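Ferredoxin (Thauera aromatica, PDB 1RGV) carries electrons on two [4Fe-4S] clusters and probably serves as the electron donor of 4-hydroxybenzoyl-CoA reductase. Local coordinates at residues A1-N5 with K36-C40. Residues are numbered along the deposited sequence; the frame is centred on the assembly and turned at random.
Sequences ALYIN and KCSEC. With SF4 (iron/sulfur cluster), chain C.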
ATOM      1  N   ALA A   1      -4.598  -5.072  -4.496  1.00 35.20           N
ATOM      2  CA  ALA A   1      -3.583  -4.122  -3.951  1.00 34.88           C
ATOM      3  C   ALA A   1      -3.973  -2.687  -4.261  1.00 34.73           C
ATOM      4  O   ALA A   1      -4.898  -2.432  -5.033  1.00 35.32           O
ATOM      5  CB  ALA A   1      -2.204  -4.424  -4.546  1.00 34.31           C
ATOM      6  N   LEU A   2      -3.262  -1.746  -3.653  1.00 34.58           N
ATOM      7  CA  LEU A   2      -3.525  -0.333  -3.879  1.00 35.02           C
ATOM      8  C   LEU A   2      -2.394   0.231  -4.727  1.00 35.55           C
ATOM      9  O   LEU A   2      -1.429  -0.467  -5.034  1.00 36.31           O
ATOM     10  CB  LEU A   2      -3.593   0.422  -2.546  1.00 34.48           C
ATOM     11  CG  LEU A   2      -4.567  -0.116  -1.493  1.00 33.89           C
ATOM     12  CD1 LEU A   2      -4.637   0.848  -0.323  1.00 32.03           C
ATOM     13  CD2 LEU A   2      -5.942  -0.297  -2.116  1.00 33.68           C
ATOM     14  N   TYR A   3      -2.523   1.492  -5.115  1.00 35.83           N
ATOM     15  CA  TYR A   3      -1.494   2.140  -5.909  1.00 36.03           C
ATOM     16  C   TYR A   3      -1.603   3.637  -5.651  1.00 36.81           C
ATOM     17  O   TYR A   3      -2.606   4.097  -5.108  1.00 37.49           O
ATOM     18  CB  TYR A   3      -1.676   1.799  -7.389  1.00 35.19           C
ATOM     19  CG  TYR A   3      -2.563   2.732  -8.166  1.00 36.24           C
ATOM     20  CD1 TYR A   3      -2.012   3.708  -8.994  1.00 37.06           C
ATOM     21  CD2 TYR A   3      -3.952   2.620  -8.108  1.00 36.96           C
ATOM     22  CE1 TYR A   3      -2.819   4.549  -9.752  1.00 38.45           C
ATOM     23  CE2 TYR A   3      -4.773   3.456  -8.865  1.00 37.94           C
ATOM     24  CZ  TYR A   3      -4.200   4.419  -9.687  1.00 39.10           C
ATOM     25  OH  TYR A   3      -4.997   5.246 -10.455  1.00 40.21           O
ATOM     26  N   ILE A   4      -0.578   4.396  -6.024  1.00 37.27           N
ATOM     27  CA  ILE A   4      -0.590   5.832  -5.772  1.00 37.52           C
ATOM     28  C   ILE A   4      -0.869   6.733  -6.982  1.00 40.21           C
ATOM     29  O   ILE A   4      -0.269   6.578  -8.049  1.00 39.32           O
ATOM     30  CB  ILE A   4       0.732   6.252  -5.103  1.00 34.90           C
ATOM     31  CG1 ILE A   4       0.905   5.459  -3.801  1.00 31.69           C
ATOM     32  CG2 ILE A   4       0.745   7.755  -4.851  1.00 33.75           C
ATOM     33  CD1 ILE A   4       2.266   5.608  -3.150  1.00 28.81           C
ATOM     34  N   ASN A   5      -1.802   7.666  -6.781  1.00 43.46           N
ATOM     35  CA  ASN A   5      -2.221   8.645  -7.784  1.00 46.08           C
ATOM     36  C   ASN A   5      -1.070   9.522  -8.205  1.00 47.66           C
ATOM     37  O   ASN A   5       0.061   9.352  -7.755  1.00 48.54           O
ATOM     38  CB  ASN A   5      -3.284   9.585  -7.215  1.00 47.17           C
ATOM     39  CG  ASN A   5      -4.677   9.163  -7.558  1.00 49.38           C
ATOM     40  OD1 ASN A   5      -4.880   8.279  -8.390  1.00 51.54           O
ATOM     41  ND2 ASN A   5      -5.662   9.803  -6.928  1.00 49.81           N
ATOM     42  N   LYS A  36       4.050  -6.586  -2.897  1.00 44.22           N
ATOM     43  CA  LYS A  36       4.172  -6.510  -1.449  1.00 44.32           C
ATOM     44  C   LYS A  36       2.965  -5.910  -0.730  1.00 44.03           C
ATOM     45  O   LYS A  36       2.857  -6.014   0.494  1.00 44.05           O
ATOM     46  CB  LYS A  36       5.427  -5.711  -1.093  1.00 45.70           C
ATOM     47  CG  LYS A  36       6.679  -6.225  -1.780  1.00 48.75           C
ATOM     48  CD  LYS A  36       7.856  -5.301  -1.537  1.00 52.87           C
ATOM     49  CE  LYS A  36       9.065  -5.702  -2.378  1.00 54.88           C
ATOM     50  NZ  LYS A  36      10.207  -4.756  -2.203  1.00 56.41           N
ATOM     51  N   CYS A  37       2.055  -5.286  -1.472  1.00 43.10           N
ATOM     52  CA  CYS A  37       0.889  -4.680  -0.839  1.00 42.89           C
ATOM     53  C   CYS A  37      -0.236  -5.674  -0.603  1.00 43.79           C
ATOM     54  O   CYS A  37      -0.859  -6.151  -1.549  1.00 43.44           O
ATOM     55  CB  CYS A  37       0.362  -3.514  -1.678  1.00 42.20           C
ATOM     56  SG  CYS A  37      -1.159  -2.761  -1.030  1.00 37.23           S
ATOM     57  N   SER A  38      -0.495  -5.976   0.668  1.00 45.25           N
ATOM     58  CA  SER A  38      -1.558  -6.908   1.042  1.00 46.37           C
ATOM     59  C   SER A  38      -2.764  -6.122   1.542  1.00 47.43           C
ATOM     60  O   SER A  38      -3.688  -6.686   2.136  1.00 47.66           O
ATOM     61  CB  SER A  38      -1.080  -7.843   2.153  1.00 46.45           C
ATOM     62  OG  SER A  38      -0.881  -7.133   3.365  1.00 45.40           O
ATOM     63  N   GLU A  39      -2.743  -4.815   1.301  1.00 48.19           N
ATOM     64  CA  GLU A  39      -3.817  -3.933   1.739  1.00 48.93           C
ATOM     65  C   GLU A  39      -3.932  -3.965   3.260  1.00 49.11           C
ATOM     66  O   GLU A  39      -5.003  -3.729   3.825  1.00 49.85           O
ATOM     67  CB  GLU A  39      -5.139  -4.336   1.071  1.00 48.00           C
ATOM     68  CG  GLU A  39      -5.156  -4.003  -0.417  1.00 48.18           C
ATOM     69  CD  GLU A  39      -6.480  -4.298  -1.083  1.00 47.94           C
ATOM     70  OE1 GLU A  39      -7.525  -3.900  -0.524  1.00 47.42           O
ATOM     71  OE2 GLU A  39      -6.474  -4.917  -2.171  1.00 47.82           O
ATOM     72  N   CYS A  40      -2.804  -4.251   3.905  1.00 48.80           N
ATOM     73  CA  CYS A  40      -2.707  -4.327   5.356  1.00 48.73           C
ATOM     74  C   CYS A  40      -3.376  -5.542   5.990  1.00 49.28           C
ATOM     75  O   CYS A  40      -3.313  -5.709   7.210  1.00 49.21           O
ATOM     76  CB  CYS A  40      -3.255  -3.049   5.998  1.00 48.73           C
ATOM     77  SG  CYS A  40      -2.065  -1.696   6.066  1.00 48.27           S
TER
HETATM   78 FE1  SF4 C 102       1.606  -1.153   2.824  1.00 38.49          FE
HETATM   79 FE2  SF4 C 102      -0.486   0.705   2.369  1.00 38.54          FE
HETATM   80 FE3  SF4 C 102      -0.394  -1.726   1.115  1.00 38.45          FE
HETATM   81 FE4  SF4 C 102      -0.903  -1.530   3.849  1.00 38.79          FE
HETATM   82  S1  SF4 C 102      -2.223  -0.694   2.057  1.00 37.03           S
HETATM   83  S2  SF4 C 102       0.256  -2.888   2.760  1.00 38.63           S
HETATM   84  S3  SF4 C 102       0.353   0.251   4.329  1.00 37.07           S
HETATM   85  S4  SF4 C 102       1.005  -0.139   0.828  1.00 37.38           S
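The chain begins in a salt bridge: the terminal amino nitrogen A1 N lies 3.0 Å from E39 OE2, meeting that oxygen on its anti side and somewhat out of the carboxylate plane. The amino group is also hydrogen-bonded to E66, so two acidic side chains grip the buried N-terminus and would probably favour its protonated form. Next along the backbone, the amide of L2 donates to the thiolate of C37, with L2 N 3.5 Å from C37 SG and a nearly straight N-H...S angle of 165°. A weak bond from the amide of E39 reaches the same sulfur. Such N-H...S bonds probably offset part of the negative charge on the thiolate and are thought to raise the reduction potential of the cluster. C37 SG in turn binds the iron atom FE3 at 2.5 Å, as C40 SG binds FE4; C18 and C49 supply the other two thiolate ligands of this cluster. C37 and C40 form the C-x-x-C part of a cluster-binding loop in this ferredoxin of the bacterial 2[4Fe-4S] type, and the first two residues of the chain lie against it. C37 reaches both the iron and the L2 amide because chi1 (176°) swings SG away from its own backbone N. Glutamate suits position 39 because its chain, extended beyond CG, spans the distance to A1 while its CG methylene packs against L2 CG and CD2, the two side chains crossing at about a right angle with L2 CG 4.1 Å from E39 CG. Were E39 shortened to an alanine, the A1 ammonium would probably lose one of its two acidic mates, and a gap would be likely to open beside L2. Branched and apolar, L2 also lays CD1 3.7 Å from the cluster sulfide S1, shielding it with hydrocarbon. The small methyl of A1 fits against the ligand loop, its CB 4.0 Å from C37 CB.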